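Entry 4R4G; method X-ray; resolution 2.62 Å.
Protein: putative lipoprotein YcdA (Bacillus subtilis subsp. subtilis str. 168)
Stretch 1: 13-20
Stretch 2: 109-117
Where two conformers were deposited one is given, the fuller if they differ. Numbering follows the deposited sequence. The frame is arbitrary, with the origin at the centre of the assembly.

Stretch 1, residues 13-20: DIAQVKIK
Stretch 2, residues 109-117: ELNYTPESY

How are the two segments laid against each other? They run nearly antiparallel, their end-to-end directions 158° apart, and meet through side chains alone: no hydrogen bond crosses between them. Val17 to Ile19 and residues 109-112 are extended strand. Paired CA atoms separate steadily, from 7.0 Å for Ala15 and Pro114, through 7.9 Å for Val17 and Tyr112, to 9.6 Å for Ile19 and Leu110, so the backbones splay along stretch 1. The contact buries 308 Å² in all.

What does the start of stretch 1 touch? Ile14, at phi/psi -105/-23 with chi1 p (75°) and chi2 t, directs its CB toward stretch 2. Its CD1 lies 3.5 Å from CG of Pro114 and 3.4 Å from CB of Ser116, bridging the two. Pro114 (-63/147, C-gamma endo) leads into a bend in which Ser116 N donates a weak hydrogen bond to Pro114 O at 2.9 Å. Ser116 has chi1 t, and its OG donates to Tyr117 O at 3.1 Å.

Where does the Tyr112 ring sit? With chi1 t (170°) and chi2 66°, it reaches both Ala15 and Val17. Ala15, extended at -150/155, places CB at the ring edge, 3.8 Å from Tyr112 CE2, and 4.5 Å from Pro114 CB. Gln16 (-124/124) points its CB away from stretch 2 and makes no contact. Val17 (-113/133, chi1 t) points its CB toward stretch 2, and its CG2 lies a tight 3.2 Å from Tyr112 CD2.

How does the contact close despite the widening backbones? Beyond Lys18 (-124/130), which makes no contact here, Ile19 (-94/105, chi1 m, chi2 t) extends CD1 to 3.9 Å from CD2 of Leu110 (-99/126, chi1 t, chi2 p). Both CB atoms point toward the opposing stretch, so two long aliphatic side chains span the 9.6 Å between their CA atoms.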

ATOM      1  N   ASP A  13     -44.151   3.081  -4.592  1.00 97.40           N
ATOM      2  CA  ASP A  13     -45.016   2.535  -5.632  1.00101.04           C
ATOM      3  C   ASP A  13     -44.357   2.610  -7.030  1.00103.97           C
ATOM      4  O   ASP A  13     -44.764   1.856  -7.925  1.00107.19           O
ATOM      5  CB  ASP A  13     -46.400   3.245  -5.626  1.00103.73           C
ATOM      6  CG  ASP A  13     -46.407   4.778  -5.660  1.00118.01           C
ATOM      7  OD1 ASP A  13     -45.431   5.402  -5.138  1.00117.52           O
ATOM      8  OD2 ASP A  13     -47.411   5.356  -6.142  1.00124.57           O
ATOM      9  N   ILE A  14     -43.323   3.479  -7.203  1.00 95.33           N
ATOM     10  CA  ILE A  14     -42.685   3.669  -8.508  1.00 93.81           C
ATOM     11  C   ILE A  14     -41.300   2.998  -8.635  1.00 94.44           C
ATOM     12  O   ILE A  14     -40.914   2.689  -9.762  1.00 96.60           O
ATOM     13  CB  ILE A  14     -42.644   5.153  -8.953  1.00 94.18           C
ATOM     14  CG1 ILE A  14     -41.601   5.976  -8.221  1.00 91.32           C
ATOM     15  CG2 ILE A  14     -44.038   5.809  -8.931  1.00 93.21           C
ATOM     16  CD1 ILE A  14     -41.251   7.138  -9.001  1.00 95.68           C
ATOM     17  N   ALA A  15     -40.575   2.734  -7.527  1.00 86.12           N
ATOM     18  CA  ALA A  15     -39.275   2.050  -7.602  1.00 84.72           C
ATOM     19  C   ALA A  15     -38.978   1.221  -6.353  1.00 86.83           C
ATOM     20  O   ALA A  15     -39.514   1.505  -5.283  1.00 84.87           O
ATOM     21  CB  ALA A  15     -38.156   3.053  -7.830  1.00 82.89           C
ATOM     22  N   GLN A  16     -38.128   0.185  -6.499  1.00 84.45           N
ATOM     23  CA  GLN A  16     -37.691  -0.666  -5.396  1.00 84.82           C
ATOM     24  C   GLN A  16     -36.169  -0.657  -5.338  1.00 86.82           C
ATOM     25  O   GLN A  16     -35.509  -0.983  -6.330  1.00 88.45           O
ATOM     26  CB  GLN A  16     -38.235  -2.106  -5.504  1.00 90.24           C
ATOM     27  CG  GLN A  16     -37.818  -2.995  -4.315  1.00110.96           C
ATOM     28  CD  GLN A  16     -37.899  -4.481  -4.568  1.00135.54           C
ATOM     29  OE1 GLN A  16     -38.676  -5.199  -3.922  1.00135.82           O
ATOM     30  NE2 GLN A  16     -37.063  -4.984  -5.472  1.00123.29           N
ATOM     31  N   VAL A  17     -35.611  -0.283  -4.178  1.00 79.25           N
ATOM     32  CA  VAL A  17     -34.165  -0.213  -4.024  1.00 77.09           C
ATOM     33  C   VAL A  17     -33.708  -1.277  -3.041  1.00 82.85           C
ATOM     34  O   VAL A  17     -34.294  -1.435  -1.972  1.00 83.83           O
ATOM     35  CB  VAL A  17     -33.702   1.206  -3.606  1.00 76.68           C
ATOM     36  CG1 VAL A  17     -32.182   1.317  -3.574  1.00 74.40           C
ATOM     37  CG2 VAL A  17     -34.289   2.260  -4.530  1.00 75.54           C
ATOM     38  N   LYS A  18     -32.664  -2.003  -3.424  1.00 79.51           N
ATOM     39  CA  LYS A  18     -32.051  -3.040  -2.616  1.00 80.41           C
ATOM     40  C   LYS A  18     -30.592  -2.717  -2.465  1.00 81.20           C
ATOM     41  O   LYS A  18     -29.927  -2.450  -3.465  1.00 80.97           O
ATOM     42  CB  LYS A  18     -32.223  -4.436  -3.265  1.00 87.73           C
ATOM     43  CG  LYS A  18     -33.620  -4.730  -3.840  1.00114.00           C
ATOM     44  CD  LYS A  18     -33.792  -6.192  -4.268  1.00129.56           C
ATOM     45  CE  LYS A  18     -34.069  -6.334  -5.745  1.00140.19           C
ATOM     46  NZ  LYS A  18     -35.068  -7.400  -6.017  1.00152.02           N
ATOM     47  N   ILE A  19     -30.081  -2.734  -1.232  1.00 75.22           N
ATOM     48  CA  ILE A  19     -28.667  -2.517  -0.991  1.00 73.52           C
ATOM     49  C   ILE A  19     -28.003  -3.891  -0.931  1.00 84.37           C
ATOM     50  O   ILE A  19     -28.155  -4.617   0.059  1.00 86.96           O
ATOM     51  CB  ILE A  19     -28.410  -1.681   0.271  1.00 73.38           C
ATOM     52  CG1 ILE A  19     -29.100  -0.323   0.169  1.00 71.18           C
ATOM     53  CG2 ILE A  19     -26.914  -1.557   0.504  1.00 71.02           C
ATOM     54  CD1 ILE A  19     -28.891   0.517   1.296  1.00 77.45           C
ATOM     55  N   LYS A  20     -27.291  -4.254  -1.999  1.00 82.38           N
ATOM     56  CA  LYS A  20     -26.661  -5.558  -2.134  1.00 84.39           C
ATOM     57  C   LYS A  20     -25.375  -5.681  -1.306  1.00 89.16           C
ATOM     58  O   LYS A  20     -25.144  -6.756  -0.753  1.00 92.93           O
ATOM     59  CB  LYS A  20     -26.415  -5.903  -3.614  1.00 87.47           C
ATOM     60  CG  LYS A  20     -27.708  -5.953  -4.430  1.00 96.49           C
ATOM     61  CD  LYS A  20     -27.628  -6.936  -5.601  1.00116.32           C
ATOM     62  CE  LYS A  20     -29.010  -7.353  -6.076  1.00129.39           C
ATOM     63  NZ  LYS A  20     -28.976  -8.180  -7.313  1.00138.48           N
ATOM     64  N   GLU A 109     -26.791   7.445   6.141  1.00 58.19           N
ATOM     65  CA  GLU A 109     -28.133   7.417   5.642  1.00 56.38           C
ATOM     66  C   GLU A 109     -28.058   7.620   4.154  1.00 59.21           C
ATOM     67  O   GLU A 109     -27.541   8.635   3.700  1.00 58.31           O
ATOM     68  CB  GLU A 109     -29.012   8.451   6.329  1.00 58.03           C
ATOM     69  CG  GLU A 109     -30.446   8.420   5.823  1.00 73.84           C
ATOM     70  CD  GLU A 109     -31.473   9.209   6.609  1.00 95.21           C
ATOM     71  OE1 GLU A 109     -31.896   8.730   7.689  1.00 86.74           O
ATOM     72  OE2 GLU A 109     -31.917  10.264   6.096  1.00 89.82           O
ATOM     73  N   LEU A 110     -28.503   6.606   3.393  1.00 55.82           N
ATOM     74  CA  LEU A 110     -28.554   6.642   1.946  1.00 54.96           C
ATOM     75  C   LEU A 110     -29.968   6.969   1.543  1.00 60.86           C
ATOM     76  O   LEU A 110     -30.889   6.289   1.998  1.00 63.38           O
ATOM     77  CB  LEU A 110     -28.097   5.299   1.345  1.00 55.48           C
ATOM     78  CG  LEU A 110     -28.069   5.198  -0.185  1.00 59.21           C
ATOM     79  CD1 LEU A 110     -26.860   5.873  -0.748  1.00 57.49           C
ATOM     80  CD2 LEU A 110     -28.056   3.757  -0.627  1.00 62.68           C
ATOM     81  N   ASN A 111     -30.148   8.026   0.720  1.00 55.42           N
ATOM     82  CA  ASN A 111     -31.475   8.415   0.221  0.50 54.55           C
ATOM     83  C   ASN A 111     -31.496   8.272  -1.278  1.00 58.98           C
ATOM     84  O   ASN A 111     -30.511   8.582  -1.940  1.00 58.51           O
ATOM     85  CB  ASN A 111     -31.904   9.842   0.633  0.50 51.65           C
ATOM     86  CG  ASN A 111     -33.334  10.217   0.199  0.50 64.72           C
ATOM     87  OD1 ASN A 111     -34.338   9.708   0.731  0.50 53.67           O
ATOM     88  ND2 ASN A 111     -33.464  11.091  -0.803  0.50 49.68           N
ATOM     89  N   TYR A 112     -32.622   7.744  -1.814  1.00 57.33           N
ATOM     90  CA  TYR A 112     -32.867   7.548  -3.244  1.00 57.39           C
ATOM     91  C   TYR A 112     -34.113   8.297  -3.624  1.00 65.52           C
ATOM     92  O   TYR A 112     -35.161   8.056  -3.024  1.00 65.62           O
ATOM     93  CB  TYR A 112     -32.992   6.075  -3.646  1.00 58.18           C
ATOM     94  CG  TYR A 112     -33.488   5.896  -5.071  1.00 59.93           C
ATOM     95  CD1 TYR A 112     -32.716   6.302  -6.160  1.00 61.20           C
ATOM     96  CD2 TYR A 112     -34.747   5.364  -5.331  1.00 62.20           C
ATOM     97  CE1 TYR A 112     -33.161   6.121  -7.472  1.00 63.08           C
ATOM     98  CE2 TYR A 112     -35.218   5.212  -6.638  1.00 64.55           C
ATOM     99  CZ  TYR A 112     -34.421   5.590  -7.707  1.00 72.01           C
ATOM    100  OH  TYR A 112     -34.899   5.457  -8.996  1.00 74.81           O
ATOM    101  N   THR A 113     -33.999   9.212  -4.615  1.00 64.53           N
ATOM    102  CA  THR A 113     -35.117   9.991  -5.136  1.00 65.04           C
ATOM    103  C   THR A 113     -35.223   9.652  -6.623  1.00 71.27           C
ATOM    104  O   THR A 113     -34.384  10.082  -7.429  1.00 70.65           O
ATOM    105  CB  THR A 113     -35.000  11.501  -4.810  1.00 73.20           C
ATOM    106  OG1 THR A 113     -35.112  11.681  -3.394  1.00 74.14           O
ATOM    107  CG2 THR A 113     -36.085  12.339  -5.492  1.00 69.75           C
ATOM    108  N   PRO A 114     -36.251   8.847  -6.977  1.00 70.87           N
ATOM    109  CA  PRO A 114     -36.437   8.444  -8.389  1.00 73.32           C
ATOM    110  C   PRO A 114     -36.709   9.622  -9.317  1.00 77.78           C
ATOM    111  O   PRO A 114     -37.297  10.617  -8.893  1.00 75.07           O
ATOM    112  CB  PRO A 114     -37.636   7.493  -8.339  1.00 76.01           C
ATOM    113  CG  PRO A 114     -38.351   7.851  -7.089  1.00 78.59           C
ATOM    114  CD  PRO A 114     -37.293   8.259  -6.112  1.00 72.36           C
ATOM    115  N   GLU A 115     -36.220   9.512 -10.574  1.00 77.59           N
ATOM    116  CA  GLU A 115     -36.350  10.542 -11.608  1.00 78.72           C
ATOM    117  C   GLU A 115     -37.759  10.453 -12.168  1.00 88.70           C
ATOM    118  O   GLU A 115     -38.012   9.844 -13.216  1.00 92.63           O
ATOM    119  CB  GLU A 115     -35.268  10.396 -12.686  1.00 81.25           C
ATOM    120  CG  GLU A 115     -33.864  10.630 -12.166  1.00 83.34           C
ATOM    121  CD  GLU A 115     -32.733  10.768 -13.172  1.00104.67           C
ATOM    122  OE1 GLU A 115     -33.004  10.733 -14.394  1.00 90.10           O
ATOM    123  OE2 GLU A 115     -31.571  10.940 -12.735  1.00 99.93           O
ATOM    124  N   SER A 116     -38.688  11.026 -11.403  1.00 85.20           N
ATOM    125  CA  SER A 116     -40.117  11.004 -11.651  1.00 86.35           C
ATOM    126  C   SER A 116     -40.724  12.387 -11.486  1.00 91.95           C
ATOM    127  O   SER A 116     -40.165  13.244 -10.794  1.00 89.77           O
ATOM    128  CB  SER A 116     -40.769  10.022 -10.683  1.00 88.78           C
ATOM    129  OG  SER A 116     -42.180  10.113 -10.586  1.00101.77           O
ATOM    130  N   TYR A 117     -41.874  12.606 -12.148  1.00 92.32           N
ATOM    131  CA  TYR A 117     -42.635  13.844 -12.031  1.00 91.80           C
ATOM    132  C   TYR A 117     -43.331  13.820 -10.664  1.00 93.84           C
ATOM    133  O   TYR A 117     -43.736  12.748 -10.190  1.00 93.11           O
ATOM    134  CB  TYR A 117     -43.632  13.988 -13.198  1.00 94.83           C
TER